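Non-structural polyprotein (Sindbis virus, PDB 4GUA) probably cleaves the viral polyprotein through its nsP2 cysteine protease, here still joined to the macro and zinc-binding domains of nsP3. Local coordinates at residues K12-W17 with A45-H50; P79-P84 with H93-P98; R150-A155 with H236-C241; I198-I203 with Y210-G215; V225-G230 with L265-Y270. One frame throughout, in Å; residues are numbered along the deposited sequence.

Interaction 1: K12-W17 with A45-H50; sequences KTNVCW and ADDKPH
Asp47 holds CG anti to its backbone N (chi1 -166°), and its carboxylate meets the backbone of Thr13 and Asn14; Trp17 has CG between its backbone N and carbonyl carbon (chi1 51°), and its indole meets His50. Asp47 also closes a Schellman motif after helix 42-45, so the end of that helix supplies the acceptor for the loop leading into helix 16-27. The carboxylate works as a two-pronged clamp on successive amides: Thr13 N donates to Asp47 OD2 at 2.8 Å and Asn14 N to Asp47 OD1 at 2.7 Å, each oxygen met on its syn side and close to the carboxylate plane. Lys12 slides past Asp47 in the opposite direction, with Lys12 CD 4.0 Å from Asp47 CB, and its NZ bonds to Phe44 O. At the other end the indole is held from two directions. Its N-H reaches Lys48 O, with Trp17 NE1 3.1 Å from that oxygen. Over one face lies the methylene of His50, a CH-pi contact, while the His50 imidazole turns its edge to the face of the six-membered ring, planes at 85°. The nearest pair there is His50 CD2 to Trp17 CZ3, 4.0 Å apart.

Interaction 2: P79-P84 with H93-P98; sequences PLTYHP and HWDNSP
Tyr82 and Trp94 meet on one face of a beta hairpin, as a non-hydrogen-bonded antiparallel pair whose rings are inclined at 57°, neither stacked nor edge-to-face. The pairing sets Tyr82 CB over the six-membered ring of Trp94, a CH-pi contact; CG is anti to the backbone N (chi1 -180°), and CD1 comes over the indole, 3.5 Å from Trp94 CE2. Leu80 adds an aliphatic contact at the same indole, its CG 3.8 Å from Trp94 CZ3. The other face is polar. Here the His83 ring crosses the Asp95 side chain at about a right angle, ring and carboxylate planes 75° apart, and its NE2 meets two groups near the ring plane: Ser97 OG at 3.0 Å, with the donor undecided, and Asp95 OD1 in a weak bond. That same Asp95 OD1 accepts Ser97 N from above the carboxylate plane, closing an Asx turn that carries Ser97 toward the first strand. Thr81 OG1 then donates to Ser97 O at 2.7 Å, tying the turn to the hydrogen-bonded pair Thr81 and Asp95. Asn96 ND2 bonds to Pro79 O and, more strongly, to Ala20 O of helix 16-27. Leu80 and Trp94 both pack on Ala52 of helix 52-64, and on the far side of strand 78-83 lies strand 102-103.

Interaction 3: R150-A155 with H236-C241; sequences RNLPHA and HHFQQC
Phe238 reaches across to Leu152 from the first turn of helix 237-257, its CG anti to the backbone N (chi1 -167°) and beside the carbonyl carbon; beyond CB, it is the ring that comes near segment 150-155. Along one side of that ring, CD2 comes within 4.2 Å of Leu152 CD2. One atom further out, CE2 is at 4.0 Å from the same methyl, which approaches the ring obliquely. Phe238 CE2 also lies 4.4 Å from Arg150 CD, which sits at the ring edge near its plane; the polar end of Arg150 turns elsewhere, to Ala273 O and to a salt bridge with Glu278. Beyond the two segments, the Phe238 ring packs against Pro147 and Ile61. A second, looser touch joins two imidazoles, His154 CE1 being 4.4 Å from His237 CE1. The contact thus joins the short strand 151-152, paired with strand 662-663, to the start of a helix of the methyltransferase-like domain. Only 165 Å² is buried between the segments, and the touching atoms are mostly carbon. Polar groups bond within their own segment or outside the pair: His154 ND1 to Ala155 O, His237 NE2 to Tyr270. The attraction across this buried interface is therefore dispersive, with little directional constraint.

Interaction 4: I198-I203 with Y210-G215; sequences IAPIGI and YNLAFG
Tyr210 N donates to Ala199 O across the contact, 3.2 Å from N to O with an N-H...O angle of 156°. Beside this bond Pro200 CA sends a CA-H...O contact to Tyr210 O. Ile198 CG2 sits at the edge of the Tyr210 ring, in its plane, 3.9 Å from CD2. The contact lies where strand 194-199 and its short parallel neighbour 208-209 run out, at the margin of a seven-stranded sheet with the strand order of class I methyltransferases; a type I turn from Pro200 to Ile203 follows, with Pro200 O and Ile203 O both bonded to Asn209 ND2. Leu212, opening a 3-10 segment, brings CD1 against the proline ring, 3.5 Å from Pro200 CD. At the exposed end of the turn, Ile201 crosses Asn211, where Ile201 CG1 lies against the Asn211 amide nitrogen, ND2, while Ile201 CD1 rests on the Tyr210 carbonyl group.

Interaction 5: V225-G230 with L265-Y270; sequences VFINIG and LVVKSY
Val225 and Leu265 begin a run of parallel pairs in which the two strands differ by only 5° in direction. Val225 O accepts Val266 N at 2.9 Å, Val266 O accepts Ile227 N at 2.9 Å, and Ile227 O accepts Lys268 N at 3.0 Å. On one face Leu265 CD1 packs against Val225 CG1 at 3.8 Å and also meets Ile227 CG1, while Val267 CG2 meets Ile227 CB. On the other, Val266 CG1 touches Phe226 CD1 at the edge of the phenyl ring. Past the paired region the Lys268 chain bends at chi3 (-68°), and its NZ makes weak bonds with Asn228 O and Asn228 OD1, both 3.3 Å away. Second-shell groups set these tips: Glu304 forms a salt bridge with Lys268, and Tyr306 OH bonds to Asn228 OD1. The two strands form a beta-alpha-beta crossover whose connecting helix, 237-257, covers the Ile227 and Val267 face, while helix 169-172 packs on Phe226 and Val266, and strands 179-183 and 305-312 flank the pair.

In the fold
Interactions 1 and 2 touch within the protease region, their centres 15 Å apart: Cys16 CB lies 3.8 Å from His93 ND1, a placement consistent with the cysteine-histidine pair of clan CA peptidases, and Trp17 packs on Trp94. Interaction 1 also meets interaction 4, with Pro49 against Phe214, so the protease surface abuts the methyltransferase-like domain. Within that domain interactions 4 and 5 belong to one sheet and touch through Leu212 and Ile229. Interaction 3 reaches the same sheet from its helix, His237 NE2 lying 2.6 Å from Tyr270 O of interaction 5. Interactions 2 and 5 stay about 19 Å apart at their nearest atoms. None contains the zinc ligands Cys605, Cys607, Cys630 and Cys648.

Interaction 1: K12-W17 with A45-H50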
# COMPACT_ATOMS: atom_id res chain seq x y z
N LYS A 12 4.19 -31.98 17.16
CA LYS A 12 4.47 -30.69 16.52
C LYS A 12 5.00 -29.71 17.55
O LYS A 12 4.28 -29.32 18.48
CB LYS A 12 3.21 -30.12 15.85
CG LYS A 12 2.61 -31.00 14.76
CD LYS A 12 3.33 -30.77 13.44
CE LYS A 12 2.91 -31.77 12.39
NZ LYS A 12 3.44 -31.39 11.05
N THR A 13 6.26 -29.31 17.40
CA THR A 13 6.87 -28.44 18.40
C THR A 13 6.52 -26.95 18.21
O THR A 13 6.42 -26.25 19.21
CB THR A 13 8.43 -28.63 18.52
OG1 THR A 13 9.12 -27.97 17.46
CG2 THR A 13 8.80 -30.11 18.55
N ASN A 14 6.38 -26.42 16.99
CA ASN A 14 5.92 -25.03 16.93
C ASN A 14 4.56 -24.81 16.29
O ASN A 14 4.49 -24.24 15.21
CB ASN A 14 6.93 -24.23 16.11
CG ASN A 14 8.35 -24.54 16.49
OD1 ASN A 14 9.01 -25.34 15.82
ND2 ASN A 14 8.82 -23.93 17.57
N VAL A 15 3.48 -25.14 16.98
CA VAL A 15 2.14 -24.85 16.47
C VAL A 15 1.32 -23.94 17.38
O VAL A 15 0.11 -23.82 17.20
CB VAL A 15 1.41 -26.11 15.98
CG1 VAL A 15 2.25 -26.79 14.90
CG2 VAL A 15 1.11 -27.05 17.11
N CYS A 16 1.94 -23.37 18.40
CA CYS A 16 1.18 -22.60 19.36
C CYS A 16 0.22 -21.64 18.65
O CYS A 16 -0.88 -21.40 19.13
CB CYS A 16 2.10 -21.85 20.34
SG CYS A 16 3.32 -20.74 19.59
N TRP A 17 0.62 -21.13 17.48
CA TRP A 17 -0.27 -20.27 16.71
C TRP A 17 -1.60 -20.96 16.32
O TRP A 17 -2.69 -20.38 16.42
CB TRP A 17 0.44 -19.72 15.46
CG TRP A 17 1.11 -20.75 14.59
CD1 TRP A 17 2.38 -21.23 14.72
CD2 TRP A 17 0.55 -21.41 13.45
NE1 TRP A 17 2.65 -22.14 13.73
CE2 TRP A 17 1.54 -22.28 12.94
CE3 TRP A 17 -0.69 -21.35 12.81
CZ2 TRP A 17 1.32 -23.08 11.83
CZ3 TRP A 17 -0.91 -22.15 11.71
CH2 TRP A 17 0.09 -23.00 11.22
N ALA A 45 2.34 -28.24 8.43
CA ALA A 45 2.85 -29.50 7.88
C ALA A 45 4.34 -29.69 8.13
O ALA A 45 4.79 -30.80 8.37
CB ALA A 45 2.56 -29.56 6.40
N ASP A 46 5.11 -28.61 8.03
CA ASP A 46 6.55 -28.64 8.27
C ASP A 46 6.95 -28.23 9.69
O ASP A 46 8.14 -28.10 9.97
CB ASP A 46 7.26 -27.74 7.26
CG ASP A 46 7.13 -28.25 5.84
OD1 ASP A 46 6.88 -29.47 5.68
OD2 ASP A 46 7.27 -27.44 4.89
N ASP A 47 5.97 -28.00 10.56
CA ASP A 47 6.21 -27.68 11.97
C ASP A 47 7.11 -26.46 12.15
O ASP A 47 8.21 -26.56 12.69
CB ASP A 47 6.83 -28.89 12.68
CG ASP A 47 6.79 -28.77 14.19
OD1 ASP A 47 6.17 -27.80 14.70
OD2 ASP A 47 7.37 -29.64 14.87
N LYS A 48 6.63 -25.31 11.68
CA LYS A 48 7.39 -24.06 11.75
C LYS A 48 6.65 -22.93 12.45
O LYS A 48 5.42 -22.91 12.48
CB LYS A 48 7.82 -23.66 10.34
CG LYS A 48 8.72 -24.72 9.71
CD LYS A 48 9.16 -24.41 8.31
CE LYS A 48 10.23 -25.40 7.85
NZ LYS A 48 10.96 -24.98 6.61
N PRO A 49 7.39 -21.97 13.02
CA PRO A 49 6.72 -20.83 13.65
C PRO A 49 5.92 -20.02 12.64
O PRO A 49 6.27 -20.01 11.46
CB PRO A 49 7.89 -20.01 14.22
CG PRO A 49 9.06 -20.40 13.42
CD PRO A 49 8.86 -21.85 13.09
N HIS A 50 4.84 -19.40 13.09
CA HIS A 50 3.95 -18.68 12.19
C HIS A 50 3.08 -17.68 12.95
O HIS A 50 2.95 -17.78 14.17
CB HIS A 50 3.08 -19.69 11.45
CG HIS A 50 2.37 -19.11 10.26
ND1 HIS A 50 2.95 -18.20 9.42
CD2 HIS A 50 1.12 -19.33 9.78
CE1 HIS A 50 2.09 -17.87 8.47
NE2 HIS A 50 0.98 -18.55 8.67

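Interaction 2: P79-P84 with H93-P98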
# COMPACT_ATOMS: atom_id res chain seq x y z
N PRO A 79 -9.62 -13.78 23.32
CA PRO A 79 -8.41 -13.03 22.99
C PRO A 79 -7.41 -13.88 22.23
O PRO A 79 -7.28 -15.08 22.47
CB PRO A 79 -7.87 -12.61 24.36
CG PRO A 79 -8.45 -13.56 25.30
CD PRO A 79 -9.79 -13.94 24.77
N LEU A 80 -6.74 -13.26 21.26
CA LEU A 80 -5.62 -13.88 20.60
C LEU A 80 -4.41 -13.03 20.91
O LEU A 80 -4.27 -11.93 20.39
CB LEU A 80 -5.85 -13.95 19.09
CG LEU A 80 -4.76 -14.68 18.31
CD1 LEU A 80 -4.56 -16.10 18.83
CD2 LEU A 80 -5.11 -14.68 16.82
N THR A 81 -3.53 -13.57 21.74
CA THR A 81 -2.49 -12.79 22.39
C THR A 81 -1.10 -13.31 22.07
O THR A 81 -0.78 -14.49 22.28
CB THR A 81 -2.68 -12.80 23.92
OG1 THR A 81 -3.99 -12.32 24.24
CG2 THR A 81 -1.64 -11.93 24.59
N TYR A 82 -0.28 -12.39 21.56
CA TYR A 82 1.11 -12.67 21.26
C TYR A 82 1.95 -12.23 22.44
O TYR A 82 1.80 -11.11 22.92
CB TYR A 82 1.53 -11.90 20.02
CG TYR A 82 2.97 -12.13 19.61
CD1 TYR A 82 3.38 -13.34 19.06
CD2 TYR A 82 3.93 -11.13 19.80
CE1 TYR A 82 4.70 -13.55 18.69
CE2 TYR A 82 5.25 -11.33 19.43
CZ TYR A 82 5.63 -12.54 18.88
OH TYR A 82 6.94 -12.75 18.51
N HIS A 83 2.84 -13.11 22.89
CA HIS A 83 3.76 -12.78 23.97
C HIS A 83 5.20 -12.78 23.51
O HIS A 83 5.74 -13.83 23.17
CB HIS A 83 3.61 -13.77 25.13
CG HIS A 83 2.26 -13.74 25.77
ND1 HIS A 83 1.93 -12.83 26.75
CD2 HIS A 83 1.17 -14.52 25.59
CE1 HIS A 83 0.68 -13.04 27.14
NE2 HIS A 83 0.20 -14.06 26.45
N PRO A 84 5.84 -11.60 23.49
CA PRO A 84 7.26 -11.55 23.14
C PRO A 84 8.06 -12.28 24.20
O PRO A 84 7.54 -12.50 25.29
CB PRO A 84 7.60 -10.05 23.16
CG PRO A 84 6.29 -9.36 23.05
CD PRO A 84 5.28 -10.26 23.71
N HIS A 93 5.36 -16.57 22.20
CA HIS A 93 4.34 -17.58 22.33
C HIS A 93 2.95 -17.02 22.02
O HIS A 93 2.66 -15.86 22.34
CB HIS A 93 4.44 -18.15 23.76
CG HIS A 93 3.37 -19.13 24.11
ND1 HIS A 93 3.37 -20.43 23.65
CD2 HIS A 93 2.27 -19.01 24.89
CE1 HIS A 93 2.31 -21.07 24.12
NE2 HIS A 93 1.63 -20.22 24.88
N TRP A 94 2.09 -17.82 21.40
CA TRP A 94 0.70 -17.43 21.18
C TRP A 94 -0.21 -18.20 22.10
O TRP A 94 -0.12 -19.43 22.21
CB TRP A 94 0.25 -17.73 19.75
CG TRP A 94 0.79 -16.83 18.68
CD1 TRP A 94 1.90 -17.03 17.93
CD2 TRP A 94 0.22 -15.59 18.24
NE1 TRP A 94 2.06 -16.00 17.03
CE2 TRP A 94 1.05 -15.10 17.21
CE3 TRP A 94 -0.90 -14.85 18.61
CZ2 TRP A 94 0.79 -13.90 16.55
CZ3 TRP A 94 -1.16 -13.65 17.95
CH2 TRP A 94 -0.31 -13.19 16.93
N ASP A 95 -1.13 -17.49 22.74
CA ASP A 95 -2.18 -18.16 23.50
C ASP A 95 -3.44 -17.30 23.63
O ASP A 95 -3.56 -16.25 23.01
CB ASP A 95 -1.68 -18.60 24.88
CG ASP A 95 -1.31 -17.43 25.78
OD1 ASP A 95 -1.78 -16.30 25.53
OD2 ASP A 95 -0.58 -17.65 26.77
N ASN A 96 -4.38 -17.79 24.42
CA ASN A 96 -5.66 -17.14 24.63
C ASN A 96 -5.75 -16.27 25.90
O ASN A 96 -6.84 -15.88 26.32
CB ASN A 96 -6.77 -18.18 24.57
CG ASN A 96 -6.77 -18.94 23.25
OD1 ASN A 96 -6.62 -20.16 23.21
ND2 ASN A 96 -6.91 -18.20 22.15
N SER A 97 -4.62 -16.01 26.55
CA SER A 97 -4.60 -15.17 27.75
C SER A 97 -5.23 -13.80 27.46
O SER A 97 -5.33 -13.39 26.31
CB SER A 97 -3.17 -14.99 28.27
OG SER A 97 -2.55 -13.85 27.71
N PRO A 98 -5.68 -13.10 28.52
CA PRO A 98 -6.34 -11.79 28.42
C PRO A 98 -5.57 -10.73 27.62
O PRO A 98 -4.35 -10.64 27.73
CB PRO A 98 -6.45 -11.36 29.88
CG PRO A 98 -6.57 -12.64 30.62
CD PRO A 98 -5.69 -13.62 29.90

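Interaction 3: R150-A155 with H236-C241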
# COMPACT_ATOMS: atom_id res chain seq x y z
N ARG A 150 -12.10 -8.72 -1.56
CA ARG A 150 -10.88 -7.92 -1.55
C ARG A 150 -10.59 -7.25 -2.89
O ARG A 150 -10.64 -7.89 -3.94
CB ARG A 150 -9.69 -8.80 -1.16
CG ARG A 150 -8.33 -8.12 -1.26
CD ARG A 150 -7.28 -8.86 -0.42
NE ARG A 150 -5.94 -8.31 -0.59
CZ ARG A 150 -5.48 -7.23 0.05
NH1 ARG A 150 -6.26 -6.57 0.91
NH2 ARG A 150 -4.25 -6.81 -0.16
N ASN A 151 -10.28 -5.96 -2.85
CA ASN A 151 -9.72 -5.31 -4.03
C ASN A 151 -8.22 -5.55 -4.01
O ASN A 151 -7.52 -5.10 -3.11
CB ASN A 151 -10.03 -3.81 -4.04
CG ASN A 151 -11.43 -3.50 -4.55
OD1 ASN A 151 -12.12 -4.38 -5.09
ND2 ASN A 151 -11.85 -2.25 -4.40
N LEU A 152 -7.73 -6.26 -5.02
CA LEU A 152 -6.34 -6.64 -5.07
C LEU A 152 -5.48 -5.45 -5.46
O LEU A 152 -5.83 -4.72 -6.38
CB LEU A 152 -6.15 -7.78 -6.07
CG LEU A 152 -6.99 -9.02 -5.76
CD1 LEU A 152 -6.96 -10.00 -6.91
CD2 LEU A 152 -6.52 -9.68 -4.48
N PRO A 153 -4.37 -5.25 -4.75
CA PRO A 153 -3.51 -4.09 -5.04
C PRO A 153 -2.85 -4.19 -6.41
O PRO A 153 -2.44 -3.17 -6.97
CB PRO A 153 -2.46 -4.15 -3.93
CG PRO A 153 -2.42 -5.58 -3.50
CD PRO A 153 -3.80 -6.12 -3.70
N HIS A 154 -2.75 -5.40 -6.95
CA HIS A 154 -2.09 -5.61 -8.23
C HIS A 154 -2.59 -6.90 -8.90
O HIS A 154 -3.20 -7.74 -8.25
CB HIS A 154 -0.57 -5.65 -8.06
CG HIS A 154 -0.07 -6.81 -7.26
ND1 HIS A 154 -0.05 -8.10 -7.75
CD2 HIS A 154 0.42 -6.88 -6.00
CE1 HIS A 154 0.43 -8.91 -6.83
NE2 HIS A 154 0.73 -8.20 -5.76
N ALA A 155 -2.31 -7.03 -10.19
CA ALA A 155 -2.72 -8.19 -10.97
C ALA A 155 -2.02 -9.46 -10.51
O ALA A 155 -0.97 -9.42 -9.87
CB ALA A 155 -2.42 -7.94 -12.44
N HIS A 236 -2.08 -21.51 -6.45
CA HIS A 236 -2.45 -20.19 -6.91
C HIS A 236 -1.47 -19.11 -6.45
O HIS A 236 -0.74 -19.28 -5.47
CB HIS A 236 -3.85 -19.85 -6.39
CG HIS A 236 -4.57 -18.84 -7.21
ND1 HIS A 236 -4.28 -17.49 -7.14
CD2 HIS A 236 -5.55 -18.96 -8.13
CE1 HIS A 236 -5.05 -16.83 -7.98
NE2 HIS A 236 -5.84 -17.70 -8.59
N HIS A 237 -1.47 -18.00 -7.19
CA HIS A 237 -0.59 -16.88 -6.92
C HIS A 237 -0.93 -16.26 -5.57
O HIS A 237 -0.08 -16.10 -4.71
CB HIS A 237 -0.71 -15.83 -8.03
CG HIS A 237 0.30 -14.73 -7.94
ND1 HIS A 237 0.37 -13.70 -8.85
CD2 HIS A 237 1.30 -14.51 -7.04
CE1 HIS A 237 1.35 -12.89 -8.52
NE2 HIS A 237 1.93 -13.35 -7.43
N PHE A 238 -2.19 -15.86 -5.40
CA PHE A 238 -2.67 -15.41 -4.11
C PHE A 238 -2.22 -16.33 -2.98
O PHE A 238 -1.77 -15.86 -1.93
CB PHE A 238 -4.20 -15.30 -4.10
CG PHE A 238 -4.73 -14.56 -2.91
CD1 PHE A 238 -5.00 -15.23 -1.73
CD2 PHE A 238 -4.91 -13.19 -2.96
CE1 PHE A 238 -5.48 -14.54 -0.62
CE2 PHE A 238 -5.38 -12.50 -1.86
CZ PHE A 238 -5.67 -13.17 -0.69
N GLN A 239 -2.33 -17.64 -3.19
CA GLN A 239 -1.95 -18.60 -2.16
C GLN A 239 -0.46 -18.54 -1.89
O GLN A 239 -0.01 -18.74 -0.77
CB GLN A 239 -2.33 -20.03 -2.55
CG GLN A 239 -2.06 -21.06 -1.47
CD GLN A 239 -2.80 -22.36 -1.71
OE1 GLN A 239 -2.45 -23.12 -2.62
NE2 GLN A 239 -3.82 -22.63 -0.90
N GLN A 240 0.31 -18.29 -2.94
CA GLN A 240 1.75 -18.21 -2.79
C GLN A 240 2.11 -16.99 -1.94
O GLN A 240 3.00 -17.07 -1.09
CB GLN A 240 2.43 -18.13 -4.16
CG GLN A 240 3.93 -18.30 -4.10
CD GLN A 240 4.54 -18.57 -5.45
OE1 GLN A 240 4.03 -18.13 -6.47
NE2 GLN A 240 5.65 -19.29 -5.46
N CYS A 241 1.41 -15.88 -2.14
CA CYS A 241 1.63 -14.69 -1.32
C CYS A 241 1.37 -15.02 0.13
O CYS A 241 2.18 -14.69 1.00
CB CYS A 241 0.74 -13.53 -1.78
SG CYS A 241 1.32 -12.69 -3.28

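Interaction 4: I198-I203 with Y210-G215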
# COMPACT_ATOMS: atom_id res chain seq x y z
N ILE A 198 24.66 -16.25 3.47
CA ILE A 198 23.89 -17.01 4.46
C ILE A 198 22.94 -17.97 3.75
O ILE A 198 22.20 -17.58 2.85
CB ILE A 198 23.05 -16.07 5.34
CG1 ILE A 198 23.96 -15.17 6.18
CG2 ILE A 198 22.15 -16.87 6.25
CD1 ILE A 198 23.20 -14.12 6.93
N ALA A 199 22.93 -19.22 4.20
CA ALA A 199 22.06 -20.24 3.63
C ALA A 199 21.29 -20.99 4.72
O ALA A 199 21.65 -20.92 5.88
CB ALA A 199 22.88 -21.21 2.80
N PRO A 200 20.20 -21.69 4.34
CA PRO A 200 19.54 -22.56 5.31
C PRO A 200 20.47 -23.70 5.74
O PRO A 200 21.57 -23.80 5.21
CB PRO A 200 18.31 -23.09 4.54
CG PRO A 200 18.56 -22.77 3.12
CD PRO A 200 19.42 -21.55 3.10
N ILE A 201 20.03 -24.54 6.67
CA ILE A 201 20.95 -25.40 7.41
C ILE A 201 21.74 -26.39 6.57
O ILE A 201 22.97 -26.45 6.69
CB ILE A 201 20.22 -26.17 8.54
CG1 ILE A 201 19.82 -25.21 9.67
CG2 ILE A 201 21.11 -27.24 9.13
CD1 ILE A 201 20.97 -24.43 10.27
N GLY A 202 21.07 -27.16 5.72
CA GLY A 202 21.74 -28.27 5.06
C GLY A 202 22.64 -27.94 3.87
O GLY A 202 23.11 -28.84 3.19
N ILE A 203 22.91 -26.66 3.64
CA ILE A 203 23.56 -26.22 2.41
C ILE A 203 25.05 -26.03 2.58
O ILE A 203 25.50 -25.23 3.40
CB ILE A 203 22.95 -24.91 1.90
CG1 ILE A 203 21.43 -25.06 1.72
CG2 ILE A 203 23.61 -24.49 0.61
CD1 ILE A 203 21.03 -26.21 0.82
N TYR A 210 21.78 -20.83 9.09
CA TYR A 210 20.81 -20.62 10.17
C TYR A 210 19.52 -21.34 9.85
O TYR A 210 19.34 -21.82 8.73
CB TYR A 210 20.55 -19.13 10.38
CG TYR A 210 21.77 -18.41 10.88
CD1 TYR A 210 22.25 -18.63 12.16
CD2 TYR A 210 22.48 -17.54 10.06
CE1 TYR A 210 23.37 -18.00 12.62
CE2 TYR A 210 23.62 -16.91 10.52
CZ TYR A 210 24.06 -17.14 11.80
OH TYR A 210 25.19 -16.53 12.29
N ASN A 211 18.62 -21.44 10.82
CA ASN A 211 17.32 -21.98 10.51
C ASN A 211 16.47 -20.79 10.15
O ASN A 211 16.03 -20.03 11.01
CB ASN A 211 16.73 -22.71 11.71
CG ASN A 211 17.73 -23.60 12.38
OD1 ASN A 211 18.55 -23.13 13.17
ND2 ASN A 211 17.67 -24.89 12.09
N LEU A 212 16.21 -20.66 8.86
CA LEU A 212 15.72 -19.40 8.34
C LEU A 212 14.23 -19.22 8.62
O LEU A 212 13.71 -18.11 8.47
CB LEU A 212 16.06 -19.28 6.86
CG LEU A 212 17.56 -19.24 6.54
CD1 LEU A 212 17.79 -19.14 5.04
CD2 LEU A 212 18.25 -18.08 7.24
N ALA A 213 13.55 -20.28 9.03
CA ALA A 213 12.17 -20.15 9.50
C ALA A 213 12.10 -19.25 10.74
O ALA A 213 11.06 -18.67 11.06
CB ALA A 213 11.58 -21.53 9.81
N PHE A 214 13.21 -19.20 11.48
CA PHE A 214 13.36 -18.32 12.64
C PHE A 214 14.11 -17.02 12.33
O PHE A 214 14.45 -16.28 13.25
CB PHE A 214 14.04 -19.07 13.77
CG PHE A 214 13.31 -20.30 14.21
CD1 PHE A 214 13.52 -21.51 13.56
CD2 PHE A 214 12.39 -20.25 15.24
CE1 PHE A 214 12.84 -22.65 13.95
CE2 PHE A 214 11.70 -21.37 15.63
CZ PHE A 214 11.93 -22.58 14.98
N GLY A 215 14.41 -16.76 11.07
CA GLY A 215 15.17 -15.58 10.69
C GLY A 215 16.66 -15.81 10.88
O GLY A 215 17.13 -16.95 10.89

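Interaction 5: V225-G230 with L265-Y270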
# COMPACT_ATOMS: atom_id res chain seq x y z
N VAL A 225 21.56 -5.58 1.19
CA VAL A 225 21.16 -6.92 1.62
C VAL A 225 20.24 -7.50 0.57
O VAL A 225 19.33 -6.83 0.11
CB VAL A 225 20.42 -6.90 2.97
CG1 VAL A 225 19.96 -8.30 3.34
CG2 VAL A 225 21.31 -6.31 4.05
N PHE A 226 20.46 -8.76 0.20
CA PHE A 226 19.71 -9.40 -0.88
C PHE A 226 19.15 -10.72 -0.34
O PHE A 226 19.90 -11.67 -0.11
CB PHE A 226 20.64 -9.62 -2.07
CG PHE A 226 20.01 -10.34 -3.22
CD1 PHE A 226 19.04 -9.72 -3.99
CD2 PHE A 226 20.39 -11.63 -3.55
CE1 PHE A 226 18.45 -10.38 -5.05
CE2 PHE A 226 19.80 -12.29 -4.61
CZ PHE A 226 18.83 -11.67 -5.37
N ILE A 227 17.84 -10.77 -0.13
CA ILE A 227 17.16 -11.96 0.35
C ILE A 227 16.61 -12.70 -0.85
O ILE A 227 15.69 -12.22 -1.51
CB ILE A 227 15.98 -11.60 1.29
CG1 ILE A 227 16.37 -10.55 2.32
CG2 ILE A 227 15.43 -12.86 1.95
CD1 ILE A 227 17.50 -10.97 3.20
N ASN A 228 17.18 -13.85 -1.15
CA ASN A 228 16.80 -14.64 -2.31
C ASN A 228 15.86 -15.81 -2.00
O ASN A 228 15.60 -16.64 -2.87
CB ASN A 228 18.05 -15.14 -3.03
CG ASN A 228 17.80 -15.45 -4.49
OD1 ASN A 228 16.84 -14.97 -5.08
ND2 ASN A 228 18.68 -16.25 -5.08
N ILE A 229 15.40 -15.90 -0.75
CA ILE A 229 14.60 -17.03 -0.30
C ILE A 229 13.17 -17.00 -0.86
O ILE A 229 12.44 -16.02 -0.69
CB ILE A 229 14.50 -17.06 1.23
CG1 ILE A 229 15.89 -17.12 1.87
CG2 ILE A 229 13.69 -18.26 1.66
CD1 ILE A 229 16.67 -18.38 1.58
N GLY A 230 12.79 -18.10 -1.51
CA GLY A 230 11.47 -18.24 -2.09
C GLY A 230 10.55 -19.18 -1.33
O GLY A 230 10.98 -19.82 -0.37
N LEU A 265 17.62 -2.71 0.58
CA LEU A 265 17.20 -4.08 0.79
C LEU A 265 16.42 -4.59 -0.41
O LEU A 265 15.38 -4.07 -0.75
CB LEU A 265 16.31 -4.16 2.03
CG LEU A 265 15.62 -5.50 2.28
CD1 LEU A 265 16.62 -6.58 2.64
CD2 LEU A 265 14.61 -5.33 3.38
N VAL A 266 16.96 -5.60 -1.08
CA VAL A 266 16.25 -6.29 -2.16
C VAL A 266 15.75 -7.61 -1.60
O VAL A 266 16.52 -8.36 -1.04
CB VAL A 266 17.21 -6.56 -3.34
CG1 VAL A 266 16.54 -7.41 -4.41
CG2 VAL A 266 17.71 -5.24 -3.93
N VAL A 267 14.45 -7.87 -1.69
CA VAL A 267 13.89 -9.09 -1.12
C VAL A 267 12.90 -9.76 -2.06
O VAL A 267 11.97 -9.12 -2.55
CB VAL A 267 13.20 -8.83 0.25
CG1 VAL A 267 12.30 -7.61 0.18
CG2 VAL A 267 12.41 -10.05 0.71
N LYS A 268 13.08 -11.05 -2.30
CA LYS A 268 12.22 -11.77 -3.22
C LYS A 268 10.79 -11.90 -2.66
O LYS A 268 10.58 -12.25 -1.49
CB LYS A 268 12.81 -13.15 -3.52
CG LYS A 268 11.83 -14.07 -4.23
CD LYS A 268 12.44 -15.43 -4.53
CE LYS A 268 13.55 -15.35 -5.57
NZ LYS A 268 14.11 -16.70 -5.85
N SER A 269 9.81 -11.62 -3.52
CA SER A 269 8.41 -11.75 -3.16
C SER A 269 7.61 -12.21 -4.36
O SER A 269 8.11 -12.28 -5.48
CB SER A 269 7.83 -10.42 -2.67
OG SER A 269 7.50 -9.57 -3.76
N TYR A 270 6.37 -12.56 -4.10
CA TYR A 270 5.37 -12.85 -5.12
C TYR A 270 4.39 -11.67 -5.31
O TYR A 270 3.31 -11.82 -5.85
CB TYR A 270 4.74 -14.20 -4.83
CG TYR A 270 5.85 -15.23 -4.68
CD1 TYR A 270 6.32 -15.94 -5.78
CD2 TYR A 270 6.48 -15.42 -3.45
CE1 TYR A 270 7.36 -16.84 -5.65
CE2 TYR A 270 7.52 -16.33 -3.32
CZ TYR A 270 7.96 -17.03 -4.42
OH TYR A 270 8.99 -17.93 -4.30